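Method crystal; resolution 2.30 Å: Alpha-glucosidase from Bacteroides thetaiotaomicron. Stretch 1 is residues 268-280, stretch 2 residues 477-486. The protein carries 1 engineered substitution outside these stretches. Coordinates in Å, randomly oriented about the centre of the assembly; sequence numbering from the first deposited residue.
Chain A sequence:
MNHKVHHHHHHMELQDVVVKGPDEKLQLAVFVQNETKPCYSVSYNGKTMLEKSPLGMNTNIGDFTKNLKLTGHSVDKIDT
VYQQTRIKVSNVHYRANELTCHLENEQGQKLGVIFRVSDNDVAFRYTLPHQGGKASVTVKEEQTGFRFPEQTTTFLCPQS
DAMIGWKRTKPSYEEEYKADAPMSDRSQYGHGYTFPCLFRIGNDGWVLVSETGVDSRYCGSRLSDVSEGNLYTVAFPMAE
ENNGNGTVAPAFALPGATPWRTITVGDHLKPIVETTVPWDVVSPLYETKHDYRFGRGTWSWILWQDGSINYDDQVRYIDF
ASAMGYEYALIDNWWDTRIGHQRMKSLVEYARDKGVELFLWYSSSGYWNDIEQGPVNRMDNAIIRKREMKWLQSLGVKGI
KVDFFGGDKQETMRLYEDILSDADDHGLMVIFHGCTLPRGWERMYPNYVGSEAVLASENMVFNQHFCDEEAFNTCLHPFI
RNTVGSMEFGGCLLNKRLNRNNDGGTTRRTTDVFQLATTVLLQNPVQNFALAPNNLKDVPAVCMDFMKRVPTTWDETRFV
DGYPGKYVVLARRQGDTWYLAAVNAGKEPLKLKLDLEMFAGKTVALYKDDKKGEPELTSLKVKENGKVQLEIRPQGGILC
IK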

# COMPACT_ATOMS: atom_id res chain seq x y z
N HIS A 268 -9.36 4.82 18.42
CA HIS A 268 -9.87 3.58 17.84
C HIS A 268 -9.18 3.23 16.52
O HIS A 268 -8.43 4.03 15.97
CB HIS A 268 -11.38 3.67 17.63
CG HIS A 268 -12.16 3.85 18.89
ND1 HIS A 268 -12.99 4.93 19.12
CD2 HIS A 268 -12.26 3.07 20.00
CE1 HIS A 268 -13.54 4.82 20.31
NE2 HIS A 268 -13.12 3.70 20.86
N LEU A 269 -9.45 2.03 16.02
CA LEU A 269 -8.85 1.55 14.79
C LEU A 269 -9.48 2.19 13.55
O LEU A 269 -8.89 2.14 12.47
CB LEU A 269 -8.94 0.02 14.72
CG LEU A 269 -7.86 -0.72 15.51
CD1 LEU A 269 -8.20 -2.18 15.68
CD2 LEU A 269 -6.50 -0.57 14.82
N LYS A 270 -10.66 2.76 13.71
CA LYS A 270 -11.43 3.33 12.59
C LYS A 270 -10.68 4.39 11.74
O LYS A 270 -10.69 4.31 10.51
CB LYS A 270 -12.74 3.93 13.10
CG LYS A 270 -13.59 4.56 12.01
CD LYS A 270 -14.79 5.29 12.61
CE LYS A 270 -15.77 5.68 11.52
NZ LYS A 270 -15.71 7.13 11.19
N PRO A 271 -10.06 5.39 12.39
CA PRO A 271 -9.32 6.36 11.56
C PRO A 271 -8.09 5.75 10.87
O PRO A 271 -7.68 6.22 9.81
CB PRO A 271 -8.90 7.42 12.58
CG PRO A 271 -8.85 6.69 13.89
CD PRO A 271 -10.00 5.74 13.82
N ILE A 272 -7.51 4.72 11.48
CA ILE A 272 -6.40 3.98 10.88
C ILE A 272 -6.82 3.34 9.56
O ILE A 272 -6.14 3.49 8.54
CB ILE A 272 -5.90 2.88 11.82
CG1 ILE A 272 -5.48 3.48 13.16
CG2 ILE A 272 -4.73 2.14 11.20
CD1 ILE A 272 -4.23 4.32 13.09
N VAL A 273 -7.95 2.66 9.58
CA VAL A 273 -8.43 1.96 8.41
C VAL A 273 -8.98 2.91 7.35
O VAL A 273 -8.77 2.69 6.15
CB VAL A 273 -9.51 0.93 8.81
CG1 VAL A 273 -10.24 0.38 7.60
CG2 VAL A 273 -8.88 -0.19 9.64
N GLU A 274 -9.60 4.00 7.79
CA GLU A 274 -10.31 4.90 6.87
C GLU A 274 -9.52 6.14 6.44
O GLU A 274 -10.05 7.00 5.74
CB GLU A 274 -11.62 5.36 7.51
CG GLU A 274 -12.67 4.27 7.63
CD GLU A 274 -13.95 4.75 8.30
OE1 GLU A 274 -14.13 5.98 8.43
OE2 GLU A 274 -14.78 3.90 8.67
N THR A 275 -8.26 6.22 6.86
CA THR A 275 -7.43 7.39 6.57
C THR A 275 -7.21 7.61 5.07
O THR A 275 -7.08 6.66 4.29
CB THR A 275 -6.04 7.29 7.24
OG1 THR A 275 -5.32 8.52 7.04
CG2 THR A 275 -5.23 6.13 6.67
N THR A 276 -7.20 8.88 4.67
CA THR A 276 -6.89 9.25 3.29
C THR A 276 -5.68 10.18 3.20
O THR A 276 -5.41 10.75 2.15
CB THR A 276 -8.10 9.92 2.61
OG1 THR A 276 -8.55 11.03 3.39
CG2 THR A 276 -9.24 8.93 2.45
N VAL A 277 -4.92 10.29 4.29
CA VAL A 277 -3.79 11.21 4.30
C VAL A 277 -2.71 10.93 3.22
O VAL A 277 -2.05 11.88 2.79
CB VAL A 277 -3.14 11.27 5.71
CG1 VAL A 277 -2.31 10.03 6.03
CG2 VAL A 277 -2.29 12.54 5.86
N PRO A 278 -2.54 9.68 2.73
CA PRO A 278 -1.58 9.60 1.62
C PRO A 278 -1.99 10.43 0.39
O PRO A 278 -1.13 10.82 -0.40
CB PRO A 278 -1.57 8.11 1.26
CG PRO A 278 -2.03 7.42 2.47
CD PRO A 278 -2.99 8.33 3.15
N TRP A 279 -3.29 10.68 0.25
CA TRP A 279 -3.81 11.40 -0.90
C TRP A 279 -4.26 12.84 -0.55
O TRP A 279 -4.44 13.67 -1.43
CB TRP A 279 -4.94 10.59 -1.53
CG TRP A 279 -4.49 9.18 -1.80
CD1 TRP A 279 -3.73 8.76 -2.85
CD2 TRP A 279 -4.73 8.03 -0.98
NE1 TRP A 279 -3.49 7.41 -2.75
CE2 TRP A 279 -4.09 6.94 -1.61
CE3 TRP A 279 -5.42 7.81 0.21
CZ2 TRP A 279 -4.14 5.64 -1.09
CZ3 TRP A 279 -5.46 6.52 0.73
CH2 TRP A 279 -4.82 5.46 0.08
N ASP A 280 -4.41 13.14 0.74
CA ASP A 280 -4.87 14.47 1.17
C ASP A 280 -3.92 15.60 0.80
O ASP A 280 -4.34 16.71 0.50
CB ASP A 280 -5.08 14.51 2.69
CG ASP A 280 -6.36 13.82 3.12
OD1 ASP A 280 -7.22 13.53 2.25
OD2 ASP A 280 -6.50 13.59 4.34
N HIS A 477 -3.32 -6.53 6.91
CA HIS A 477 -3.27 -5.60 5.77
C HIS A 477 -4.24 -4.41 5.75
O HIS A 477 -3.82 -3.30 5.42
CB HIS A 477 -3.44 -6.39 4.47
CG HIS A 477 -2.34 -7.38 4.25
ND1 HIS A 477 -1.05 -7.16 4.66
CD2 HIS A 477 -2.36 -8.63 3.73
CE1 HIS A 477 -0.31 -8.21 4.37
NE2 HIS A 477 -1.08 -9.12 3.80
N PRO A 478 -5.52 -4.62 6.10
CA PRO A 478 -6.40 -3.45 6.06
C PRO A 478 -6.03 -2.37 7.08
O PRO A 478 -6.42 -1.21 6.90
CB PRO A 478 -7.79 -4.03 6.36
CG PRO A 478 -7.55 -5.40 6.88
CD PRO A 478 -6.29 -5.87 6.26
N PHE A 479 -5.31 -2.74 8.13
CA PHE A 479 -4.87 -1.79 9.15
C PHE A 479 -3.52 -1.13 8.80
O PHE A 479 -3.21 -0.05 9.32
CB PHE A 479 -4.74 -2.49 10.51
CG PHE A 479 -6.02 -3.08 11.03
CD1 PHE A 479 -6.26 -4.45 10.92
CD2 PHE A 479 -6.97 -2.29 11.66
CE1 PHE A 479 -7.44 -5.00 11.41
CE2 PHE A 479 -8.14 -2.84 12.15
CZ PHE A 479 -8.37 -4.19 12.03
N ILE A 480 -2.73 -1.78 7.95
CA ILE A 480 -1.35 -1.34 7.72
C ILE A 480 -0.98 -1.19 6.23
O ILE A 480 -1.16 -0.11 5.66
CB ILE A 480 -0.34 -2.31 8.41
CG1 ILE A 480 -0.71 -2.49 9.88
CG2 ILE A 480 1.09 -1.78 8.30
CD1 ILE A 480 0.17 -3.45 10.64
N ARG A 481 -0.48 -2.24 5.60
CA ARG A 481 0.06 -2.10 4.24
C ARG A 481 -0.95 -1.51 3.26
O ARG A 481 -0.63 -0.59 2.51
CB ARG A 481 0.56 -3.45 3.71
CG ARG A 481 0.77 -3.50 2.19
CD ARG A 481 1.82 -2.50 1.68
NE ARG A 481 1.95 -2.60 0.23
CZ ARG A 481 1.15 -2.00 -0.64
NH1 ARG A 481 0.16 -1.22 -0.22
NH2 ARG A 481 1.34 -2.18 -1.95
N ASN A 482 -2.16 -2.05 3.27
CA ASN A 482 -3.16 -1.71 2.26
C ASN A 482 -3.92 -0.41 2.55
O ASN A 482 -4.51 0.20 1.65
CB ASN A 482 -4.11 -2.91 2.09
CG ASN A 482 -4.93 -2.84 0.82
OD1 ASN A 482 -6.03 -3.38 0.75
ND2 ASN A 482 -4.39 -2.18 -0.20
N THR A 483 -3.88 0.05 3.81
CA THR A 483 -4.59 1.27 4.20
C THR A 483 -3.97 2.53 3.58
O THR A 483 -4.65 3.53 3.39
CB THR A 483 -4.65 1.44 5.75
OG1 THR A 483 -5.75 2.28 6.11
CG2 THR A 483 -3.38 2.04 6.32
N VAL A 484 -2.68 2.49 3.28
CA VAL A 484 -2.03 3.66 2.68
C VAL A 484 -1.91 3.55 1.17
O VAL A 484 -1.40 4.47 0.52
CB VAL A 484 -0.62 3.89 3.26
CG1 VAL A 484 -0.68 4.08 4.77
CG2 VAL A 484 0.30 2.74 2.89
N GLY A 485 -2.35 2.44 0.59
CA GLY A 485 -2.24 2.29 -0.85
C GLY A 485 -2.62 0.95 -1.46
O GLY A 485 -2.73 -0.06 -0.75
N SER A 486 -2.82 0.96 -2.77
CA SER A 486 -3.19 -0.24 -3.52
C SER A 486 -2.20 -1.37 -3.30
O SER A 486 -0.99 -1.17 -3.36
CB SER A 486 -3.29 0.06 -5.02
OG SER A 486 -4.36 0.93 -5.31
O HOH W 1 -7.52 0.15 4.73

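The two stretches, whose touching residues lie at least 204 positions apart in sequence, run alongside each other in the same direction, with Val273 CA lying 5.2 Å from Phe479 CA and Pro278 CA 6.1 Å from Val484 CA. Together they bury 460 Å².

At one end, stretch 1 meets the ring of Phe479. This side chain leaves its backbone sideways, but in the m rotamer its ring ends nearer to stretch 1, where Leu269 and Val273, four residues apart and joined by a hydrogen bond from Val273 N to Leu269 O (3.1 Å), form a shallow hollow for it and put a methyl each against the ring. Leu269 CD1 lies 3.6 Å from Phe479 CE2, and Val273 CG2 lies 3.5 Å from Phe479 CD2. Ile272 closes the packing beside the backbone, its CG2 resting 3.3 Å from Phe479 O.

In the middle, Thr483 is the second bump of stretch 2. It points toward stretch 1, and its hydroxyl reaches the carbonyls of Ile272 and Val273: Thr483 OG1 donates a hydrogen bond to Ile272 O at 2.7 Å, and also sits 3.0 Å from Val273 O. Thr275 CG2 borders the same pocket, 3.9 Å from Thr483 OG1. A water bridges the two backbones, its oxygen donating to Val273 O (3.2 Å) and Pro478 O (2.8 Å).

Farther along, Pro278 presents its ring to Val484, with Pro278 CG 3.9 Å from Val484 CB. The Trp279 side chain starts sideways, but the end of its indole comes nearer to stretch 2, placing Trp279 CZ2 3.4 Å from Val484 O. The ring edge meets Gly485, whose CA is 3.9 Å from Trp279 CZ2.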